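Local coordinates for peptidase M3B, oligoendopeptidase F (Enterococcus faecium, PDB 2QR4), which probably hydrolyses short peptides as a zinc-dependent metallo-oligopeptidase of family M3, at residues Q31-L37 with Y106-K112; F36-E41 with L113-R117; L176-Y181 with A196-Y201. All blocks are in the same frame, centred on the assembly; numbering follows the deposited sequence.

In the fold
Contacts 1 and 2 form one continuous packing region at the start of helix 33-63. Their centres are about 7 Å apart, they share Phe36 and Leu37, and their second segments follow on each other, with Tyr106 O and Phe107 packing on Leu113. Contact 1 seats the helix start on the end of helix 100-109, and contact 2 carries the packing into the turn before helix 117-124. Contact 3 lies on the opposite side of the chain's centre, about 59 Å and 52 Å from contacts 1 and 2, centre to centre; there loop residue Leu176 and helix 178-185 pack on helix 190-206. The zinc-binding HEXXH signature of this family falls on helix 361-379, outside all three contacts.

Contact 1: Q31-L37 with Y106-K112; sequences QGASQFL and YFKEEPK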
loop_
_atom_site.group_PDB
_atom_site.type_symbol
_atom_site.label_atom_id
_atom_site.label_comp_id
_atom_site.label_asym_id
_atom_site.label_seq_id
_atom_site.Cartn_x
_atom_site.Cartn_y
_atom_site.Cartn_z
ATOM N N GLN A 31 -31.191 -11.776 25.540
ATOM C CA GLN A 31 -31.925 -12.918 26.092
ATOM C C GLN A 31 -31.732 -13.104 27.590
ATOM O O GLN A 31 -32.487 -13.838 28.221
ATOM C CB GLN A 31 -31.534 -14.215 25.379
ATOM C CG GLN A 31 -32.273 -14.474 24.080
ATOM C CD GLN A 31 -31.701 -15.652 23.314
ATOM O OE1 GLN A 31 -31.750 -15.688 22.081
ATOM N NE2 GLN A 31 -31.145 -16.621 24.036
ATOM N N GLY A 32 -30.718 -12.458 28.157
ATOM C CA GLY A 32 -30.406 -12.650 29.570
ATOM C C GLY A 32 -28.939 -12.467 29.913
ATOM O O GLY A 32 -28.071 -12.524 29.033
ATOM N N ALA A 33 -28.671 -12.243 31.199
ATOM C CA ALA A 33 -27.316 -12.004 31.709
ATOM C C ALA A 33 -26.395 -13.179 31.409
ATOM O O ALA A 33 -25.207 -13.000 31.140
ATOM C CB ALA A 33 -27.351 -11.737 33.204
ATOM N N SER A 34 -26.965 -14.376 31.451
ATOM C CA SER A 34 -26.250 -15.608 31.161
ATOM C C SER A 34 -25.767 -15.613 29.713
ATOM O O SER A 34 -24.588 -15.823 29.445
ATOM C CB SER A 34 -27.174 -16.802 31.439
ATOM O OG SER A 34 -26.521 -18.037 31.239
ATOM N N GLN A 35 -26.679 -15.348 28.783
ATOM C CA GLN A 35 -26.360 -15.379 27.367
ATOM C C GLN A 35 -25.377 -14.281 27.036
ATOM O O GLN A 35 -24.541 -14.425 26.139
ATOM C CB GLN A 35 -27.623 -15.206 26.533
ATOM C CG GLN A 35 -28.542 -16.417 26.532
ATOM C CD GLN A 35 -29.476 -16.467 27.738
ATOM O OE1 GLN A 35 -29.299 -15.741 28.721
ATOM N NE2 GLN A 35 -30.481 -17.331 27.661
ATOM N N PHE A 36 -25.490 -13.184 27.777
ATOM C CA PHE A 36 -24.631 -12.023 27.598
ATOM C C PHE A 36 -23.213 -12.393 28.032
ATOM O O PHE A 36 -22.245 -12.110 27.333
ATOM C CB PHE A 36 -25.177 -10.868 28.442
ATOM C CG PHE A 36 -24.476 -9.561 28.230
ATOM C CD1 PHE A 36 -24.714 -8.805 27.099
ATOM C CD2 PHE A 36 -23.611 -9.063 29.195
ATOM C CE1 PHE A 36 -24.072 -7.580 26.908
ATOM C CE2 PHE A 36 -22.963 -7.844 29.010
ATOM C CZ PHE A 36 -23.192 -7.103 27.865
ATOM N N LEU A 37 -23.112 -13.057 29.177
ATOM C CA LEU A 37 -21.838 -13.527 29.702
ATOM C C LEU A 37 -21.199 -14.513 28.744
ATOM O O LEU A 37 -20.008 -14.424 28.461
ATOM C CB LEU A 37 -22.033 -14.184 31.081
ATOM C CG LEU A 37 -20.792 -14.764 31.774
ATOM C CD1 LEU A 37 -19.687 -13.730 31.914
ATOM C CD2 LEU A 37 -21.140 -15.344 33.136
ATOM N N TYR A 106 -27.727 -6.539 34.084
ATOM C CA TYR A 106 -27.168 -7.874 33.893
ATOM C C TYR A 106 -26.069 -8.144 34.919
ATOM O O TYR A 106 -25.896 -9.272 35.379
ATOM C CB TYR A 106 -26.559 -8.000 32.497
ATOM C CG TYR A 106 -27.511 -8.314 31.362
ATOM C CD1 TYR A 106 -28.775 -8.852 31.592
ATOM C CD2 TYR A 106 -27.113 -8.114 30.043
ATOM C CE1 TYR A 106 -29.628 -9.153 30.528
ATOM C CE2 TYR A 106 -27.950 -8.413 28.981
ATOM C CZ TYR A 106 -29.200 -8.934 29.223
ATOM O OH TYR A 106 -30.006 -9.223 28.143
ATOM N N PHE A 107 -25.313 -7.102 35.253
ATOM C CA PHE A 107 -24.229 -7.210 36.228
ATOM C C PHE A 107 -24.723 -7.489 37.647
ATOM O O PHE A 107 -24.062 -8.198 38.403
ATOM C CB PHE A 107 -23.346 -5.961 36.195
ATOM C CG PHE A 107 -22.338 -5.970 35.076
ATOM C CD1 PHE A 107 -22.747 -5.927 33.757
ATOM C CD2 PHE A 107 -20.983 -6.031 35.344
ATOM C CE1 PHE A 107 -21.816 -5.939 32.724
ATOM C CE2 PHE A 107 -20.055 -6.047 34.320
ATOM C CZ PHE A 107 -20.468 -6.002 33.013
ATOM N N LYS A 108 -25.874 -6.931 38.010
ATOM C CA LYS A 108 -26.473 -7.241 39.300
ATOM C C LYS A 108 -26.854 -8.713 39.337
ATOM O O LYS A 108 -26.650 -9.392 40.343
ATOM C CB LYS A 108 -27.714 -6.385 39.560
ATOM C CG LYS A 108 -27.427 -4.990 40.091
ATOM C CD LYS A 108 -28.631 -4.445 40.847
ATOM C CE LYS A 108 -29.068 -5.423 41.935
ATOM N NZ LYS A 108 -30.213 -4.911 42.735
ATOM N N GLU A 109 -27.401 -9.203 38.228
ATOM C CA GLU A 109 -27.906 -10.575 38.155
ATOM C C GLU A 109 -26.793 -11.623 38.115
ATOM O O GLU A 109 -26.966 -12.730 38.613
ATOM C CB GLU A 109 -28.831 -10.744 36.942
ATOM C CG GLU A 109 -29.876 -9.645 36.805
ATOM C CD GLU A 109 -30.894 -9.912 35.710
ATOM O OE1 GLU A 109 -32.064 -9.509 35.896
ATOM O OE2 GLU A 109 -30.534 -10.518 34.674
ATOM N N GLU A 110 -25.659 -11.275 37.516
ATOM C CA GLU A 110 -24.576 -12.240 37.329
ATOM C C GLU A 110 -23.207 -11.670 37.692
ATOM O O GLU A 110 -22.475 -11.204 36.821
ATOM C CB GLU A 110 -24.573 -12.778 35.890
ATOM C CG GLU A 110 -23.429 -13.736 35.570
ATOM C CD GLU A 110 -23.300 -14.889 36.566
ATOM O OE1 GLU A 110 -23.441 -16.054 36.145
ATOM O OE2 GLU A 110 -23.055 -14.635 37.761
ATOM N N PRO A 111 -22.857 -11.734 38.982
ATOM C CA PRO A 111 -21.599 -11.252 39.544
ATOM C C PRO A 111 -20.394 -11.614 38.688
ATOM O O PRO A 111 -19.450 -10.833 38.595
ATOM C CB PRO A 111 -21.509 -11.981 40.898
ATOM C CG PRO A 111 -22.719 -12.904 40.966
ATOM C CD PRO A 111 -23.717 -12.325 40.017
ATOM N N LYS A 112 -20.435 -12.788 38.068
ATOM C CA LYS A 112 -19.346 -13.256 37.220
ATOM C C LYS A 112 -18.982 -12.255 36.127
ATOM O O LYS A 112 -17.845 -12.238 35.634
ATOM C CB LYS A 112 -19.729 -14.576 36.562
ATOM C CG LYS A 112 -19.901 -15.759 37.500
ATOM C CD LYS A 112 -19.787 -17.024 36.676
ATOM C CE LYS A 112 -20.214 -18.262 37.408
ATOM N NZ LYS A 112 -20.295 -19.372 36.419
#
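Gly32, the N-cap residue of helix 33-63, meets the phenol end of Tyr106: Gly32 N approaches Tyr106 OH at 3.3 Å in a weak hydrogen bond, bent to 122° at the hydrogen. The firmer tie of that hydroxyl is to Leu29 O, so Gly32 N adds only a weak second one. Ala33 then lies over one face of the Tyr106 ring, its CA 3.8 Å from the ring centroid, a CH-pi contact, and Ala33 CB touches Tyr106 CD1 at 3.6 Å. Nearly one turn on, Phe36 turns its ring face to Tyr106, with Phe36 CG 3.5 Å from Tyr106 CD2 and the two planes inclined at 43°. Leu37 ends the row. Its CD2 packs against both Glu110 CG (3.7 Å) and Lys112 CB (3.8 Å), which lie side by side beyond it. Glu110 is bent at its second torsion (52°), which folds the carboxylate back so that Glu110 OE2 accepts Lys112 N at 3.2 Å from above the carboxylate plane. The contact is thus chiefly apolar, built on one tyrosine ring whose single polar atom is tied to backbone, while the acidic group next to Leu37 is engaged by its own segment.

Contact 2: F36-E41 with L113-R117; sequences FLNAIE and LEVYR
Leu37 and Leu113 bring the two backbones to their nearest approach, 6.3 Å between CA atoms, and three residues further on in both segments the CA atoms of Ile40 and Tyr116 stand 8.1 Å apart. The helical segment 36-41 presents Phe36, Leu37 and Ile40 to a turn in which Tyr116 N is hydrogen-bonded to Leu113 O. One methyl of Leu113 does most of the work on that side. Its CD2 meets Leu37 CD1 at 3.7 Å, the two leucine side chains lying antiparallel alongside one another, and it also reaches Ile40 CD1 at 3.8 Å. It comes to the Phe36 ring at the edge, close to the ring plane, 3.8 Å from Phe36 CD2.

The second centre is the Tyr116 ring. Ile40 CG2 stands over the middle of one face, 3.6 Å from the centroid and only 11° off the normal, a well-aligned CH-pi contact. With chi1 at -71°, Ile40 splits its branches between two partners: CG2 goes to the tyrosine and the CG1 arm carries CD1 to Leu113. Leu37 CD1 approaches the same ring obliquely, 4.0 Å from Tyr116 CE1, while the methylene Glu41 CG packs 3.6 Å from Tyr116 OH.

The turn joins helix 100-109 to helix 117-124, and Leu113 also packs on Phe107 of the former. Helix 91-95 adds Ile95 against Phe36 and Phe91 against Ile40, so this face of helix 33-63 is packed by both that short helix and the turn.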
loop_
_atom_site.group_PDB
_atom_site.type_symbol
_atom_site.label_atom_id
_atom_site.label_comp_id
_atom_site.label_asym_id
_atom_site.label_seq_id
_atom_site.Cartn_x
_atom_site.Cartn_y
_atom_site.Cartn_z
ATOM N N PHE A 36 -25.490 -13.184 27.777
ATOM C CA PHE A 36 -24.631 -12.023 27.598
ATOM C C PHE A 36 -23.213 -12.393 28.032
ATOM O O PHE A 36 -22.245 -12.110 27.333
ATOM C CB PHE A 36 -25.177 -10.868 28.442
ATOM C CG PHE A 36 -24.476 -9.561 28.230
ATOM C CD1 PHE A 36 -24.714 -8.805 27.099
ATOM C CD2 PHE A 36 -23.611 -9.063 29.195
ATOM C CE1 PHE A 36 -24.072 -7.580 26.908
ATOM C CE2 PHE A 36 -22.963 -7.844 29.010
ATOM C CZ PHE A 36 -23.192 -7.103 27.865
ATOM N N LEU A 37 -23.112 -13.057 29.177
ATOM C CA LEU A 37 -21.838 -13.527 29.702
ATOM C C LEU A 37 -21.199 -14.513 28.744
ATOM O O LEU A 37 -20.008 -14.424 28.461
ATOM C CB LEU A 37 -22.033 -14.184 31.081
ATOM C CG LEU A 37 -20.792 -14.764 31.774
ATOM C CD1 LEU A 37 -19.687 -13.730 31.914
ATOM C CD2 LEU A 37 -21.140 -15.344 33.136
ATOM N N ASN A 38 -21.993 -15.455 28.242
ATOM C CA ASN A 38 -21.456 -16.478 27.353
ATOM C C ASN A 38 -20.909 -15.876 26.057
ATOM O O ASN A 38 -19.868 -16.296 25.561
ATOM C CB ASN A 38 -22.500 -17.569 27.075
ATOM C CG ASN A 38 -22.909 -18.311 28.340
ATOM O OD1 ASN A 38 -22.094 -18.526 29.235
ATOM N ND2 ASN A 38 -24.177 -18.694 28.421
ATOM N N ALA A 39 -21.604 -14.880 25.524
ATOM C CA ALA A 39 -21.136 -14.177 24.328
ATOM C C ALA A 39 -19.796 -13.473 24.560
ATOM O O ALA A 39 -18.871 -13.598 23.761
ATOM C CB ALA A 39 -22.195 -13.176 23.843
ATOM N N ILE A 40 -19.702 -12.725 25.653
ATOM C CA ILE A 40 -18.470 -12.032 25.991
ATOM C C ILE A 40 -17.337 -13.034 26.140
ATOM O O ILE A 40 -16.230 -12.799 25.673
ATOM C CB ILE A 40 -18.606 -11.274 27.318
ATOM C CG1 ILE A 40 -19.514 -10.063 27.144
ATOM C CG2 ILE A 40 -17.253 -10.817 27.788
ATOM C CD1 ILE A 40 -20.071 -9.546 28.420
ATOM N N GLU A 41 -17.620 -14.152 26.803
ATOM C CA GLU A 41 -16.614 -15.181 27.001
ATOM C C GLU A 41 -16.147 -15.734 25.676
ATOM O O GLU A 41 -14.952 -15.940 25.473
ATOM C CB GLU A 41 -17.153 -16.309 27.871
ATOM C CG GLU A 41 -17.123 -15.970 29.326
ATOM C CD GLU A 41 -17.986 -16.902 30.150
ATOM O OE1 GLU A 41 -18.719 -17.713 29.544
ATOM O OE2 GLU A 41 -17.934 -16.817 31.398
ATOM N N LEU A 113 -19.952 -11.434 35.731
ATOM C CA LEU A 113 -19.722 -10.407 34.713
ATOM C C LEU A 113 -18.769 -9.323 35.202
ATOM O O LEU A 113 -18.189 -8.596 34.402
ATOM C CB LEU A 113 -21.035 -9.755 34.304
ATOM C CG LEU A 113 -21.884 -10.476 33.262
ATOM C CD1 LEU A 113 -23.253 -9.829 33.249
ATOM C CD2 LEU A 113 -21.253 -10.418 31.889
ATOM N N GLU A 114 -18.619 -9.211 36.517
ATOM C CA GLU A 114 -17.756 -8.194 37.096
ATOM C C GLU A 114 -16.335 -8.297 36.532
ATOM O O GLU A 114 -15.613 -7.308 36.461
ATOM C CB GLU A 114 -17.758 -8.299 38.626
ATOM C CG GLU A 114 -17.560 -6.969 39.352
ATOM C CD GLU A 114 -18.600 -5.907 38.982
ATOM O OE1 GLU A 114 -19.813 -6.212 38.930
ATOM O OE2 GLU A 114 -18.196 -4.750 38.756
ATOM N N VAL A 115 -15.950 -9.495 36.105
ATOM C CA VAL A 115 -14.620 -9.714 35.547
ATOM C C VAL A 115 -14.424 -8.932 34.254
ATOM O O VAL A 115 -13.288 -8.649 33.867
ATOM C CB VAL A 115 -14.362 -11.207 35.256
ATOM C CG1 VAL A 115 -12.987 -11.401 34.674
ATOM C CG2 VAL A 115 -14.519 -12.040 36.524
ATOM N N TYR A 116 -15.531 -8.584 33.595
ATOM C CA TYR A 116 -15.476 -7.895 32.314
ATOM C C TYR A 116 -15.961 -6.449 32.363
ATOM O O TYR A 116 -16.023 -5.780 31.329
ATOM C CB TYR A 116 -16.297 -8.660 31.267
ATOM C CG TYR A 116 -15.787 -10.048 31.011
ATOM C CD1 TYR A 116 -16.467 -11.158 31.496
ATOM C CD2 TYR A 116 -14.612 -10.253 30.304
ATOM C CE1 TYR A 116 -15.993 -12.440 31.275
ATOM C CE2 TYR A 116 -14.126 -11.531 30.082
ATOM C CZ TYR A 116 -14.825 -12.617 30.569
ATOM O OH TYR A 116 -14.359 -13.882 30.344
ATOM N N ARG A 117 -16.318 -5.956 33.544
ATOM C CA ARG A 117 -16.973 -4.653 33.595
ATOM C C ARG A 117 -16.139 -3.584 32.880
ATOM O O ARG A 117 -16.647 -2.868 32.017
ATOM C CB ARG A 117 -17.349 -4.258 35.030
ATOM C CG ARG A 117 -16.638 -3.044 35.612
ATOM C CD ARG A 117 -17.641 -2.179 36.371
ATOM N NE ARG A 117 -18.558 -2.991 37.174
ATOM C CZ ARG A 117 -19.839 -2.698 37.387
ATOM N NH1 ARG A 117 -20.588 -3.505 38.135
ATOM N NH2 ARG A 117 -20.377 -1.611 36.846
#

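Contact 3: L176-Y181 with A196-Y201; sequences LSHGVY and AFKGLY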
loop_
_atom_site.group_PDB
_atom_site.type_symbol
_atom_site.label_atom_id
_atom_site.label_comp_id
_atom_site.label_asym_id
_atom_site.label_seq_id
_atom_site.Cartn_x
_atom_site.Cartn_y
_atom_site.Cartn_z
ATOM N N LEU A 176 27.478 -0.597 3.378
ATOM C CA LEU A 176 26.469 0.045 4.217
ATOM C C LEU A 176 25.232 -0.835 4.336
ATOM O O LEU A 176 24.875 -1.564 3.395
ATOM C CB LEU A 176 26.054 1.383 3.615
ATOM C CG LEU A 176 26.431 2.731 4.213
ATOM C CD1 LEU A 176 27.682 2.680 5.045
ATOM C CD2 LEU A 176 26.575 3.701 3.061
ATOM N N SER A 177 24.563 -0.728 5.479
ATOM C CA SER A 177 23.379 -1.514 5.779
ATOM C C SER A 177 22.795 -0.983 7.072
ATOM O O SER A 177 23.458 -0.235 7.783
ATOM C CB SER A 177 23.753 -2.987 5.978
ATOM O OG SER A 177 24.437 -3.129 7.197
ATOM N N HIS A 178 21.566 -1.385 7.383
ATOM C CA HIS A 178 20.926 -1.008 8.645
ATOM C C HIS A 178 21.712 -1.479 9.870
ATOM O O HIS A 178 21.792 -0.766 10.873
ATOM C CB HIS A 178 19.498 -1.547 8.710
ATOM C CG HIS A 178 18.580 -0.935 7.698
ATOM N ND1 HIS A 178 18.370 0.425 7.613
ATOM C CD2 HIS A 178 17.812 -1.497 6.733
ATOM C CE1 HIS A 178 17.508 0.676 6.641
ATOM N NE2 HIS A 178 17.159 -0.473 6.090
ATOM N N GLY A 179 22.296 -2.675 9.785
ATOM C CA GLY A 179 23.056 -3.234 10.897
ATOM C C GLY A 179 24.315 -2.457 11.256
ATOM O O GLY A 179 24.701 -2.380 12.415
ATOM N N VAL A 180 24.954 -1.865 10.256
ATOM C CA VAL A 180 26.268 -1.260 10.436
ATOM C C VAL A 180 26.202 0.270 10.539
ATOM O O VAL A 180 27.123 0.892 11.053
ATOM C CB VAL A 180 27.190 -1.688 9.272
ATOM C CG1 VAL A 180 28.009 -0.546 8.780
ATOM C CG2 VAL A 180 28.068 -2.875 9.671
ATOM N N TYR A 181 25.105 0.871 10.077
ATOM C CA TYR A 181 25.020 2.332 9.960
ATOM C C TYR A 181 25.253 3.089 11.268
ATOM O O TYR A 181 26.102 3.983 11.337
ATOM C CB TYR A 181 23.690 2.758 9.333
ATOM C CG TYR A 181 23.512 4.255 9.226
ATOM C CD1 TYR A 181 24.187 4.999 8.254
ATOM C CD2 TYR A 181 22.671 4.932 10.104
ATOM C CE1 TYR A 181 24.022 6.387 8.171
ATOM C CE2 TYR A 181 22.502 6.299 10.028
ATOM C CZ TYR A 181 23.173 7.026 9.065
ATOM O OH TYR A 181 22.972 8.396 9.011
ATOM N N ALA A 196 29.023 7.619 5.419
ATOM C CA ALA A 196 27.910 6.727 5.782
ATOM C C ALA A 196 26.599 7.453 5.684
ATOM O O ALA A 196 25.625 6.927 5.153
ATOM C CB ALA A 196 28.076 6.173 7.212
ATOM N N PHE A 197 26.585 8.671 6.208
ATOM C CA PHE A 197 25.397 9.509 6.223
ATOM C C PHE A 197 24.938 9.783 4.792
ATOM O O PHE A 197 23.780 9.543 4.463
ATOM C CB PHE A 197 25.724 10.802 6.981
ATOM C CG PHE A 197 24.619 11.807 7.016
ATOM C CD1 PHE A 197 23.633 11.744 7.988
ATOM C CD2 PHE A 197 24.594 12.855 6.108
ATOM C CE1 PHE A 197 22.623 12.693 8.038
ATOM C CE2 PHE A 197 23.583 13.803 6.146
ATOM C CZ PHE A 197 22.595 13.722 7.115
ATOM N N LYS A 198 25.853 10.246 3.940
ATOM C CA LYS A 198 25.541 10.545 2.524
ATOM C C LYS A 198 25.201 9.324 1.677
ATOM O O LYS A 198 24.349 9.393 0.782
ATOM C CB LYS A 198 26.684 11.327 1.861
ATOM C CG LYS A 198 26.592 12.809 2.157
ATOM C CD LYS A 198 27.887 13.572 1.967
ATOM C CE LYS A 198 27.674 14.984 2.478
ATOM N NZ LYS A 198 28.916 15.783 2.394
ATOM N N GLY A 199 25.862 8.207 1.964
ATOM C CA GLY A 199 25.543 6.952 1.294
ATOM C C GLY A 199 24.114 6.518 1.593
ATOM O O GLY A 199 23.350 6.189 0.680
ATOM N N LEU A 200 23.745 6.535 2.873
ATOM C CA LEU A 200 22.446 6.016 3.292
ATOM C C LEU A 200 21.362 6.896 2.720
ATOM O O LEU A 200 20.384 6.410 2.159
ATOM C CB LEU A 200 22.328 5.959 4.818
ATOM C CG LEU A 200 20.985 5.471 5.377
ATOM C CD1 LEU A 200 21.006 3.989 5.734
ATOM C CD2 LEU A 200 20.589 6.276 6.592
ATOM N N TYR A 201 21.556 8.204 2.842
ATOM C CA TYR A 201 20.553 9.151 2.378
ATOM C C TYR A 201 20.427 9.235 0.863
ATOM O O TYR A 201 19.376 9.608 0.361
ATOM C CB TYR A 201 20.731 10.518 3.031
ATOM C CG TYR A 201 20.147 10.537 4.421
ATOM C CD1 TYR A 201 18.783 10.678 4.614
ATOM C CD2 TYR A 201 20.946 10.352 5.536
ATOM C CE1 TYR A 201 18.228 10.663 5.897
ATOM C CE2 TYR A 201 20.406 10.336 6.815
ATOM C CZ TYR A 201 19.044 10.504 6.985
ATOM O OH TYR A 201 18.501 10.496 8.253
#
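Ala196 touches both principal residues of the facing segment. Its CB packs on Leu176 CD1 at 4.1 Å, while its carbonyl oxygen lies near the plane of the Tyr181 ring, at the edge, 3.5 Å from Tyr181 CE1. That oxygen also accepts the helical hydrogen bond from Leu200 N, so the ring C-H is an additional neighbour to an atom already bonded. Phe197 runs alongside Tyr181, with both side chains directed alike, and Phe197 CD1 comes within 3.6 Å of Tyr181 OH. Beyond this, the phenylalanine ring meets that of Tyr282.

At Gly199 the helix offers only bare backbone, and Leu176 CD2 settles against the CA of Gly199 at 3.8 Å. Leu200 follows, set roughly perpendicular to Tyr181. Its CD2 sits over one face of the tyrosine ring, 3.8 Å from the centroid and 17° off the normal, in a CH-pi contact. Tyr201 completes the surround, its CE2 lying 3.9 Å from Tyr181 OH. With chi1 of 178°, the Tyr181 side chain extends from helix 178-185 as a knob into the hole formed by Ala196, Phe197, Leu200 and Tyr201 of helix 190-206.

Ser177 starts the helix that bears the knob, its OG accepting weakly from Val180 N. No hydrogen bond links the two segments: the buried packing of loop residue Leu176 and helix 178-185 on helix 190-206 rests on shape, with one aromatic face covered by a methyl group and one ring edge turned to a carbonyl.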